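Local coordinates for cytochrome c-552/4 domain-containing protein (Ignicoccus hospitalis KIN4/I, PDB 4QO5) that is of unknown function but carries eight heme c groups as a membrane-associated octaheme cytochrome, and probably takes part in electron transfer, at residues 420-423 with 424-427; 478-481 with 482-486; 488-491 with 492-496. All coordinates share one frame; numbering follows the deposited sequence.

Interaction 1: residues 420-423 with 424-427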
loop_
_atom_site.group_PDB
_atom_site.type_symbol
_atom_site.label_atom_id
_atom_site.label_comp_id
_atom_site.label_asym_id
_atom_site.label_seq_id
_atom_site.Cartn_x
_atom_site.Cartn_y
_atom_site.Cartn_z
ATOM N N MET A 420 19.562 13.008 11.992
ATOM C CA MET A 420 20.171 11.899 12.717
ATOM C C MET A 420 20.066 12.116 14.225
ATOM O O MET A 420 19.935 11.157 14.976
ATOM C CB MET A 420 21.621 11.630 12.269
ATOM C CG MET A 420 21.767 11.277 10.771
ATOM S SD MET A 420 20.760 9.862 10.180
ATOM C CE MET A 420 19.247 10.620 9.573
ATOM N N ARG A 421 20.107 13.376 14.670
ATOM C CA ARG A 421 19.878 13.677 16.079
ATOM C C ARG A 421 18.436 13.371 16.498
ATOM O O ARG A 421 18.190 12.856 17.597
ATOM C CB ARG A 421 20.219 15.147 16.384
ATOM C CG ARG A 421 21.712 15.434 16.408
ATOM C CD ARG A 421 22.018 16.764 17.109
ATOM N NE ARG A 421 21.319 17.899 16.509
ATOM C CZ ARG A 421 21.789 18.615 15.489
ATOM N NH1 ARG A 421 22.961 18.313 14.947
ATOM N NH2 ARG A 421 21.091 19.642 15.018
ATOM N N LEU A 422 17.485 13.747 15.646
ATOM C CA LEU A 422 16.083 13.428 15.879
ATOM C C LEU A 422 15.929 11.911 15.989
ATOM O O LEU A 422 15.216 11.406 16.862
ATOM C CB LEU A 422 15.209 13.965 14.740
ATOM C CG LEU A 422 13.716 13.745 14.933
ATOM C CD1 LEU A 422 13.255 14.468 16.199
ATOM C CD2 LEU A 422 12.952 14.229 13.706
ATOM N N LEU A 423 16.628 11.187 15.123
ATOM C CA LEU A 423 16.583 9.719 15.184
ATOM C C LEU A 423 17.072 9.209 16.546
ATOM O O LEU A 423 16.429 8.336 17.142
ATOM C CB LEU A 423 17.367 9.087 14.033
ATOM C CG LEU A 423 17.499 7.550 14.024
ATOM C CD1 LEU A 423 16.128 6.892 13.895
ATOM C CD2 LEU A 423 18.409 7.093 12.895
ATOM N N ASP A 424 18.185 9.757 17.056
ATOM C CA ASP A 424 18.614 9.402 18.408
ATOM C C ASP A 424 17.531 9.595 19.474
ATOM O O ASP A 424 17.388 8.757 20.366
ATOM C CB ASP A 424 19.868 10.178 18.825
ATOM C CG ASP A 424 21.103 9.745 18.065
ATOM O OD1 ASP A 424 21.100 8.622 17.505
ATOM O OD2 ASP A 424 22.078 10.530 18.035
ATOM N N THR A 425 16.786 10.700 19.407
ATOM C CA THR A 425 15.747 10.947 20.409
ATOM C C THR A 425 14.629 9.912 20.291
ATOM O O THR A 425 14.046 9.491 21.296
ATOM C CB THR A 425 15.143 12.379 20.337
ATOM O OG1 THR A 425 14.241 12.486 19.225
ATOM C CG2 THR A 425 16.248 13.448 20.247
ATOM N N GLN A 426 14.341 9.493 19.064
ATOM C CA GLN A 426 13.300 8.484 18.854
ATOM C C GLN A 426 13.719 7.088 19.291
ATOM O O GLN A 426 12.890 6.308 19.769
ATOM C CB GLN A 426 12.810 8.500 17.404
ATOM C CG GLN A 426 12.131 9.813 17.088
ATOM C CD GLN A 426 11.091 10.170 18.135
ATOM O OE1 GLN A 426 10.002 9.585 18.170
ATOM N NE2 GLN A 426 11.426 11.122 19.007
ATOM N N ILE A 427 15.012 6.799 19.161
ATOM C CA ILE A 427 15.589 5.556 19.672
ATOM C C ILE A 427 15.416 5.540 21.185
ATOM O O ILE A 427 14.962 4.551 21.752
ATOM C CB ILE A 427 17.081 5.430 19.277
ATOM C CG1 ILE A 427 17.186 5.087 17.785
ATOM C CG2 ILE A 427 17.814 4.374 20.135
ATOM C CD1 ILE A 427 18.554 5.343 17.191
HETATM O O HOH W 1 21.334 8.500 14.804
#

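Interaction 2: residues 478-481 with 482-486. With HEC (heme c), chain H.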
loop_
_atom_site.group_PDB
_atom_site.type_symbol
_atom_site.label_atom_id
_atom_site.label_comp_id
_atom_site.label_asym_id
_atom_site.label_seq_id
_atom_site.Cartn_x
_atom_site.Cartn_y
_atom_site.Cartn_z
ATOM N N ASN A 478 9.678 -0.224 15.985
ATOM C CA ASN A 478 10.409 -0.338 14.727
ATOM C C ASN A 478 9.943 0.674 13.687
ATOM O O ASN A 478 10.751 1.331 13.040
ATOM C CB ASN A 478 10.276 -1.743 14.146
ATOM C CG ASN A 478 11.172 -2.752 14.847
ATOM O OD1 ASN A 478 11.966 -2.405 15.732
ATOM N ND2 ASN A 478 11.043 -4.012 14.456
ATOM N N SER A 479 8.632 0.778 13.505
ATOM C CA SER A 479 8.099 1.691 12.504
ATOM C C SER A 479 8.465 3.136 12.821
ATOM O O SER A 479 8.802 3.916 11.925
ATOM C CB SER A 479 6.585 1.541 12.377
ATOM O OG SER A 479 6.261 0.319 11.735
ATOM N N ILE A 480 8.407 3.488 14.098
ATOM C CA ILE A 480 8.737 4.858 14.504
ATOM C C ILE A 480 10.190 5.191 14.188
ATOM O O ILE A 480 10.504 6.267 13.666
ATOM C CB ILE A 480 8.461 5.070 16.008
ATOM C CG1 ILE A 480 6.954 5.048 16.262
ATOM C CG2 ILE A 480 9.051 6.416 16.494
ATOM C CD1 ILE A 480 6.585 4.824 17.721
ATOM N N ARG A 481 11.081 4.251 14.497
ATOM C CA ARG A 481 12.496 4.431 14.231
ATOM C C ARG A 481 12.766 4.457 12.725
ATOM O O ARG A 481 13.493 5.316 12.246
ATOM C CB ARG A 481 13.307 3.329 14.918
ATOM C CG ARG A 481 13.259 3.433 16.444
ATOM C CD ARG A 481 14.180 2.402 17.100
ATOM N NE ARG A 481 13.658 1.038 17.032
ATOM C CZ ARG A 481 13.168 0.375 18.078
ATOM N NH1 ARG A 481 13.105 0.956 19.265
ATOM N NH2 ARG A 481 12.729 -0.868 17.936
ATOM N N TYR A 482 12.148 3.538 11.981
ATOM C CA TYR A 482 12.309 3.520 10.527
ATOM C C TYR A 482 11.839 4.830 9.889
ATOM O O TYR A 482 12.490 5.367 8.974
ATOM C CB TYR A 482 11.464 2.390 9.919
ATOM C CG TYR A 482 12.140 1.040 9.809
ATOM C CD1 TYR A 482 12.885 0.507 10.854
ATOM C CD2 TYR A 482 12.001 0.285 8.657
ATOM C CE1 TYR A 482 13.479 -0.761 10.737
ATOM C CE2 TYR A 482 12.587 -0.972 8.535
ATOM C CZ TYR A 482 13.325 -1.483 9.567
ATOM O OH TYR A 482 13.896 -2.738 9.417
ATOM N N GLY A 483 10.669 5.293 10.321
ATOM C CA GLY A 483 10.036 6.480 9.760
ATOM C C GLY A 483 10.859 7.722 10.043
ATOM O O GLY A 483 10.947 8.630 9.218
ATOM N N THR A 484 11.492 7.744 11.210
ATOM C CA THR A 484 12.348 8.886 11.587
ATOM C C THR A 484 13.628 8.838 10.761
ATOM O O THR A 484 14.030 9.829 10.179
ATOM C CB THR A 484 12.663 8.859 13.079
ATOM O OG1 THR A 484 11.432 8.827 13.811
ATOM C CG2 THR A 484 13.485 10.096 13.499
ATOM N N ALA A 485 14.233 7.652 10.661
ATOM C CA ALA A 485 15.467 7.495 9.901
ATOM C C ALA A 485 15.306 7.843 8.427
ATOM O O ALA A 485 16.223 8.399 7.818
ATOM C CB ALA A 485 16.001 6.062 10.036
ATOM N N MET A 486 14.156 7.497 7.840
ATOM C CA MET A 486 14.016 7.590 6.390
ATOM C C MET A 486 12.856 8.491 5.932
ATOM O O MET A 486 12.347 8.332 4.817
ATOM C CB MET A 486 13.889 6.193 5.782
ATOM C CG MET A 486 15.242 5.460 5.819
ATOM S SD MET A 486 15.040 3.720 5.404
ATOM C CE MET A 486 14.412 3.088 6.976
HETATM FE FE HEC H . 17.204 2.907 4.804
HETATM C CHA HEC H . 17.865 2.313 8.135
HETATM C CHB HEC H . 16.385 -0.380 4.330
HETATM C CHC HEC H . 15.866 3.704 1.805
HETATM C CHD HEC H . 18.817 5.842 4.929
HETATM N NA HEC H . 17.158 1.293 5.993
HETATM C C1A HEC H . 17.380 1.268 7.363
HETATM C C2A HEC H . 17.014 -0.037 7.856
HETATM C C3A HEC H . 16.581 -0.777 6.819
HETATM C C4A HEC H . 16.677 0.033 5.619
HETATM C CMA HEC H . 16.085 -2.244 6.835
HETATM C CAA HEC H . 17.090 -0.446 9.344
HETATM C CBA HEC H . 18.282 -1.391 9.547
HETATM C CGA HEC H . 18.422 -1.529 11.041
HETATM O O1A HEC H . 17.694 -2.361 11.641
HETATM O O2A HEC H . 19.233 -0.767 11.631
HETATM N NB HEC H . 16.374 1.840 3.342
HETATM C C1B HEC H . 16.001 0.515 3.393
HETATM C C2B HEC H . 15.039 0.270 2.377
HETATM C C3B HEC H . 14.887 1.442 1.744
HETATM C C4B HEC H . 15.739 2.429 2.306
HETATM C CMB HEC H . 14.403 -1.138 2.178
HETATM C CAB HEC H . 14.005 1.960 0.625
HETATM C CBB HEC H . 12.608 1.330 0.618
HETATM N NC HEC H . 17.391 4.370 3.549
HETATM C C1C HEC H . 16.687 4.627 2.389
HETATM C C2C HEC H . 17.162 5.862 1.799
HETATM C C3C HEC H . 17.715 6.513 2.842
HETATM C C4C HEC H . 18.026 5.553 3.849
HETATM C CMC HEC H . 16.324 6.504 0.673
HETATM C CAC HEC H . 18.343 7.914 3.019
HETATM C CBC HEC H . 17.779 9.065 2.173
HETATM N ND HEC H . 18.195 3.912 6.298
HETATM C C1D HEC H . 18.759 5.165 6.116
HETATM C C2D HEC H . 19.309 5.624 7.355
HETATM C C3D HEC H . 18.987 4.539 8.361
HETATM C C4D HEC H . 18.305 3.499 7.615
HETATM C CMD HEC H . 20.022 6.971 7.604
HETATM C CAD HEC H . 19.379 4.480 9.842
HETATM C CBD HEC H . 20.801 3.880 9.810
HETATM C CGD HEC H . 21.075 3.152 11.098
HETATM O O1D HEC H . 20.097 2.714 11.747
HETATM O O2D HEC H . 22.266 3.006 11.487
#

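Interaction 3: residues 488-491 with 492-496. With HEC (heme c), chain E.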
loop_
_atom_site.group_PDB
_atom_site.type_symbol
_atom_site.label_atom_id
_atom_site.label_comp_id
_atom_site.label_asym_id
_atom_site.label_seq_id
_atom_site.Cartn_x
_atom_site.Cartn_y
_atom_site.Cartn_z
ATOM N N GLY A 488 9.602 9.223 6.997
ATOM C CA GLY A 488 8.213 8.842 6.880
ATOM C C GLY A 488 7.356 9.875 7.589
ATOM O O GLY A 488 7.860 10.839 8.168
ATOM N N GLN A 489 6.050 9.674 7.526
ATOM C CA GLN A 489 5.101 10.522 8.217
ATOM C C GLN A 489 4.058 9.646 8.910
ATOM O O GLN A 489 4.021 9.561 10.135
ATOM C CB GLN A 489 4.442 11.502 7.238
ATOM C CG GLN A 489 5.388 12.596 6.712
ATOM C CD GLN A 489 6.126 12.192 5.442
ATOM O OE1 GLN A 489 5.772 11.213 4.778
ATOM N NE2 GLN A 489 7.159 12.948 5.099
ATOM N N ASP A 490 3.222 8.960 8.137
ATOM C CA ASP A 490 2.168 8.179 8.783
ATOM C C ASP A 490 2.667 6.892 9.434
ATOM O O ASP A 490 2.053 6.412 10.385
ATOM C CB ASP A 490 0.954 7.956 7.870
ATOM C CG ASP A 490 -0.371 8.110 8.622
ATOM O OD1 ASP A 490 -0.362 8.504 9.817
ATOM O OD2 ASP A 490 -1.430 7.884 8.005
ATOM N N TRP A 491 3.800 6.357 8.975
ATOM C CA TRP A 491 4.362 5.181 9.641
ATOM C C TRP A 491 4.880 5.514 11.042
ATOM O O TRP A 491 5.032 4.636 11.880
ATOM C CB TRP A 491 5.424 4.462 8.778
ATOM C CG TRP A 491 4.827 3.252 8.158
ATOM C CD1 TRP A 491 4.852 1.986 8.650
ATOM C CD2 TRP A 491 4.014 3.213 6.985
ATOM N NE1 TRP A 491 4.124 1.147 7.835
ATOM C CE2 TRP A 491 3.610 1.877 6.797
ATOM C CE3 TRP A 491 3.606 4.179 6.060
ATOM C CZ2 TRP A 491 2.804 1.480 5.730
ATOM C CZ3 TRP A 491 2.818 3.788 4.997
ATOM C CH2 TRP A 491 2.422 2.453 4.838
ATOM N N THR A 492 5.141 6.793 11.302
ATOM C CA THR A 492 5.537 7.199 12.645
ATOM C C THR A 492 4.326 7.594 13.490
ATOM O O THR A 492 4.472 7.926 14.667
ATOM C CB THR A 492 6.488 8.420 12.624
ATOM O OG1 THR A 492 5.813 9.533 12.024
ATOM C CG2 THR A 492 7.738 8.114 11.827
ATOM N N THR A 493 3.135 7.568 12.894
ATOM C CA THR A 493 1.955 8.100 13.562
ATOM C C THR A 493 0.790 7.087 13.664
ATOM O O THR A 493 0.812 6.206 14.519
ATOM C CB THR A 493 1.502 9.412 12.877
ATOM O OG1 THR A 493 2.646 10.267 12.691
ATOM C CG2 THR A 493 0.466 10.136 13.719
ATOM N N PHE A 494 -0.223 7.215 12.812
ATOM C CA PHE A 494 -1.453 6.446 12.998
ATOM C C PHE A 494 -1.402 5.049 12.400
ATOM O O PHE A 494 -2.019 4.123 12.923
ATOM C CB PHE A 494 -2.652 7.183 12.403
ATOM C CG PHE A 494 -3.001 8.456 13.112
ATOM C CD1 PHE A 494 -3.422 8.444 14.439
ATOM C CD2 PHE A 494 -2.963 9.656 12.434
ATOM C CE1 PHE A 494 -3.773 9.633 15.078
ATOM C CE2 PHE A 494 -3.300 10.831 13.060
ATOM C CZ PHE A 494 -3.712 10.819 14.387
ATOM N N LYS A 495 -0.685 4.909 11.292
ATOM C CA LYS A 495 -0.623 3.634 10.597
ATOM C C LYS A 495 0.069 2.562 11.459
ATOM O O LYS A 495 -0.448 1.460 11.627
ATOM C CB LYS A 495 0.076 3.805 9.236
ATOM C CG LYS A 495 0.217 2.516 8.418
ATOM C CD LYS A 495 -1.140 1.846 8.217
ATOM C CE LYS A 495 -1.069 0.741 7.185
ATOM N NZ LYS A 495 -1.378 1.256 5.833
ATOM N N ARG A 496 1.214 2.893 12.043
ATOM C CA ARG A 496 1.996 1.864 12.737
ATOM C C ARG A 496 2.954 2.518 13.736
ATOM O O ARG A 496 3.902 1.906 14.177
ATOM C CB ARG A 496 2.786 1.033 11.720
ATOM C CG ARG A 496 3.042 -0.423 12.133
ATOM C CD ARG A 496 1.743 -1.241 12.099
ATOM N NE ARG A 496 1.273 -1.479 10.738
ATOM C CZ ARG A 496 0.090 -2.011 10.447
ATOM N NH1 ARG A 496 -0.735 -2.355 11.425
ATOM N NH2 ARG A 496 -0.270 -2.200 9.187
HETATM FE FE HEC E . -3.520 15.393 11.170
HETATM C CHA HEC E . -6.195 17.217 9.894
HETATM C CHB HEC E . -4.867 15.747 14.295
HETATM C CHC HEC E . -1.020 13.428 12.487
HETATM C CHD HEC E . -2.517 14.590 8.028
HETATM N NA HEC E . -5.234 16.266 11.914
HETATM C C1A HEC E . -6.139 17.064 11.255
HETATM C C2A HEC E . -6.997 17.694 12.240
HETATM C C3A HEC E . -6.611 17.262 13.439
HETATM C C4A HEC E . -5.510 16.360 13.259
HETATM C CMA HEC E . -7.190 17.598 14.829
HETATM C CAA HEC E . -8.135 18.701 11.955
HETATM C CBA HEC E . -7.528 20.073 12.270
HETATM C CGA HEC E . -8.459 21.220 11.947
HETATM O O1A HEC E . -8.920 21.912 12.893
HETATM O O2A HEC E . -8.735 21.442 10.746
HETATM N NB HEC E . -3.048 14.764 13.001
HETATM C C1B HEC E . -3.741 14.977 14.168
HETATM C C2B HEC E . -3.045 14.361 15.266
HETATM C C3B HEC E . -2.031 13.662 14.741
HETATM C C4B HEC E . -1.971 13.957 13.329
HETATM C CMB HEC E . -3.592 14.344 16.716
HETATM C CAB HEC E . -0.983 12.710 15.364
HETATM C CBB HEC E . -1.272 12.023 16.715
HETATM N NC HEC E . -2.090 14.193 10.462
HETATM C C1C HEC E . -1.073 13.545 11.125
HETATM C C2C HEC E . -0.046 13.181 10.171
HETATM C C3C HEC E . -0.618 13.385 8.975
HETATM C C4C HEC E . -1.823 14.113 9.120
HETATM C CMC HEC E . 1.148 12.269 10.558
HETATM C CAC HEC E . -0.237 13.140 7.525
HETATM C CBC HEC E . 0.166 11.648 7.326
HETATM N ND HEC E . -4.233 15.840 9.265
HETATM C C1D HEC E . -3.656 15.365 8.100
HETATM C C2D HEC E . -4.453 15.781 6.978
HETATM C C3D HEC E . -5.609 16.584 7.555
HETATM C C4D HEC E . -5.393 16.572 8.979
HETATM C CMD HEC E . -4.189 15.472 5.502
HETATM C CAD HEC E . -6.786 17.237 6.790
HETATM C CBD HEC E . -7.741 16.110 6.410
HETATM C CGD HEC E . -9.032 16.647 5.856
HETATM O O1D HEC E . -9.758 15.859 5.200
HETATM O O2D HEC E . -9.340 17.843 6.057
HETATM O O HOH W 2 -4.867 13.285 10.894
#

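Interaction 1: residues 420-423 with 424-427
Leu-423 meets Ile-427 one turn further along the helix, in both backbone and side chain. Ile-427 N donates to Leu-423 O at 2.9 Å, and beside that bond Leu-423 CG lies 4.0 Å from Ile-427 CD1. The leucine's CG stands anti to its own N (chi1 176°), while CG1 of the isoleucine lies beside its backbone N (chi1 -74°), which turns the extended CG1-CD1 branch back towards Leu-423; the two branches cross obliquely, and both residues press on Leu-316.

Asp-424 works on another side of the same turn. Its N bonds to Met-420 O, and that carbonyl is also reached by a water, 3.0 Å from Met-420 O, which gives its other proton to Asp-424 OD1 at 2.7 Å. One carboxylate oxygen is thus tied through water to the turn before it, while OD2 forms a salt bridge with Arg-400. Two anchors on different oxygens should limit how far the carboxylate can turn.

Leu-422 contributes mainly through its carbonyl. Leu-422 O takes Gln-426 N at 3.0 Å and also Thr-425 OG1 at 2.8 Å; the hydroxyl arrives in the carbonyl plane, on a lone pair. Thr-425 OG1 in turn accepts from Gln-426 NE2 at 3.1 Å, almost straight (169°) and within the amide plane. Gln-426 OE1 bonds to Trp-498, so both ends of that amide are held. Leu-422 CD1 skirts the threonine hydroxyl, 3.7 Å from Thr-425 OG1, and Leu-422 packs on Arg-160 of the second subunit.

This is the i to i+4 ladder of a regular alpha helix, with a threonine hydroxyl bonded back to the i-3 carbonyl, in helix 413-447, which lies against helix 464-485 and brings Met-420 to two hemes.

Interaction 2: residues 478-481 with 482-486
The C-terminal end of helix 464-485 carries an axial ligand of a heme c, and the turn from Asn-478 to Tyr-482 leads into it. Met-486, the first residue to leave helical geometry, still gives its N to Tyr-482 O, and its SD binds the heme iron at 2.4 Å; His-288 is the other protein ligand of that iron. The methionine chain runs out extended and then bends at its last torsion (chi3 -79°), laying CE over the porphyrin, 3.4 Å from heme NA.

Tyr-482 N bonds almost straight to Asn-478 O, and the ring stays close to the same carbonyl, with Tyr-482 CD1 3.2 Å from Asn-478 O. From there the phenol reaches out to the heme periphery: Tyr-482 OH comes within 3.4 Å of the heme methyl CMA, while Tyr-482 OH is also hydrogen-bonded to the propionate oxygen O1D of a second heme. One tyrosine therefore touches two cofactors.

Thr-484 grips Ile-480 O twice, through OG1 at 2.7 Å and through N at 3.0 Å, the two donors approaching from opposite faces of the carbonyl plane. OG1 also has a hydrogen bond to Thr-165 of the second subunit. Arg-481 NH2 meets Asn-478 OD1 at 2.8 Å, edge-on and nearly in the guanidinium plane; with NE on Leu-316 O and NH1 on Thr-430, the buried guanidinium is fixed on several sides.

Around this helix end, Ile-480 and Thr-484 face helix 413-447, Tyr-482 and Met-486 rest on helix 246-252, and Ile-480 also reaches helix 498-520.

Interaction 3: residues 488-491 with 492-496
Gln-489 O is a tight spot: Thr-493 OG1 donates to it at 3.0 Å, and Thr-492 N comes in from the opposite face of the carbonyl plane. Asp-490 O is shared likewise by Thr-493 N and Lys-495 N. Asp-490 OD1 adds a further tie, accepting from Phe-494 N at 3.3 Å from above the carboxylate plane. An alanine here would remove the carboxylate, and Phe-494 N would probably be left without this acceptor, with a gap opened beside heme CBC. The backbone makes two overlapping type I beta turns, 489-492 and 490-493, in the loop joining helix 464-485 to helix 498-520. Phe-494 CZ lies 3.3 Å from C3B of a heme c to which Tyr-482 of the second subunit is hydrogen-bonded. Equally close-packed, Lys-495 CG stands opposite its own backbone N (chi1 179°), which lays it over one face of Trp-491, 3.9 Å from the six-membered ring's centroid, a CH-pi contact; Lys-495 NZ goes on to Asp-241 of the second subunit.

Looser is partly exposed Arg-496, which meets the indole only through CB, 3.8 Å from Trp-491 CD1, while its NH2 reaches Asp-241 of its own chain.

Following the chain from the N terminus, the three contacts come in series; none nests in or crosses another, and each is local. Interaction 1 lies on helix 413-447, interaction 2 at the end of helix 464-485, and interaction 3 in the loop that then leads to helix 498-520, where it turns the chain between the two helices. Interactions 1 and 2 touch where the two helices pack, Leu-423 CD1 meeting Arg-481 O at 3.5 Å. Interactions 2 and 3 meet through a probable hydrogen bond, Gly-488 N to Gly-483 O at 2.7 Å. Interactions 1 and 3 do not touch, and all three contacts reach the second subunit.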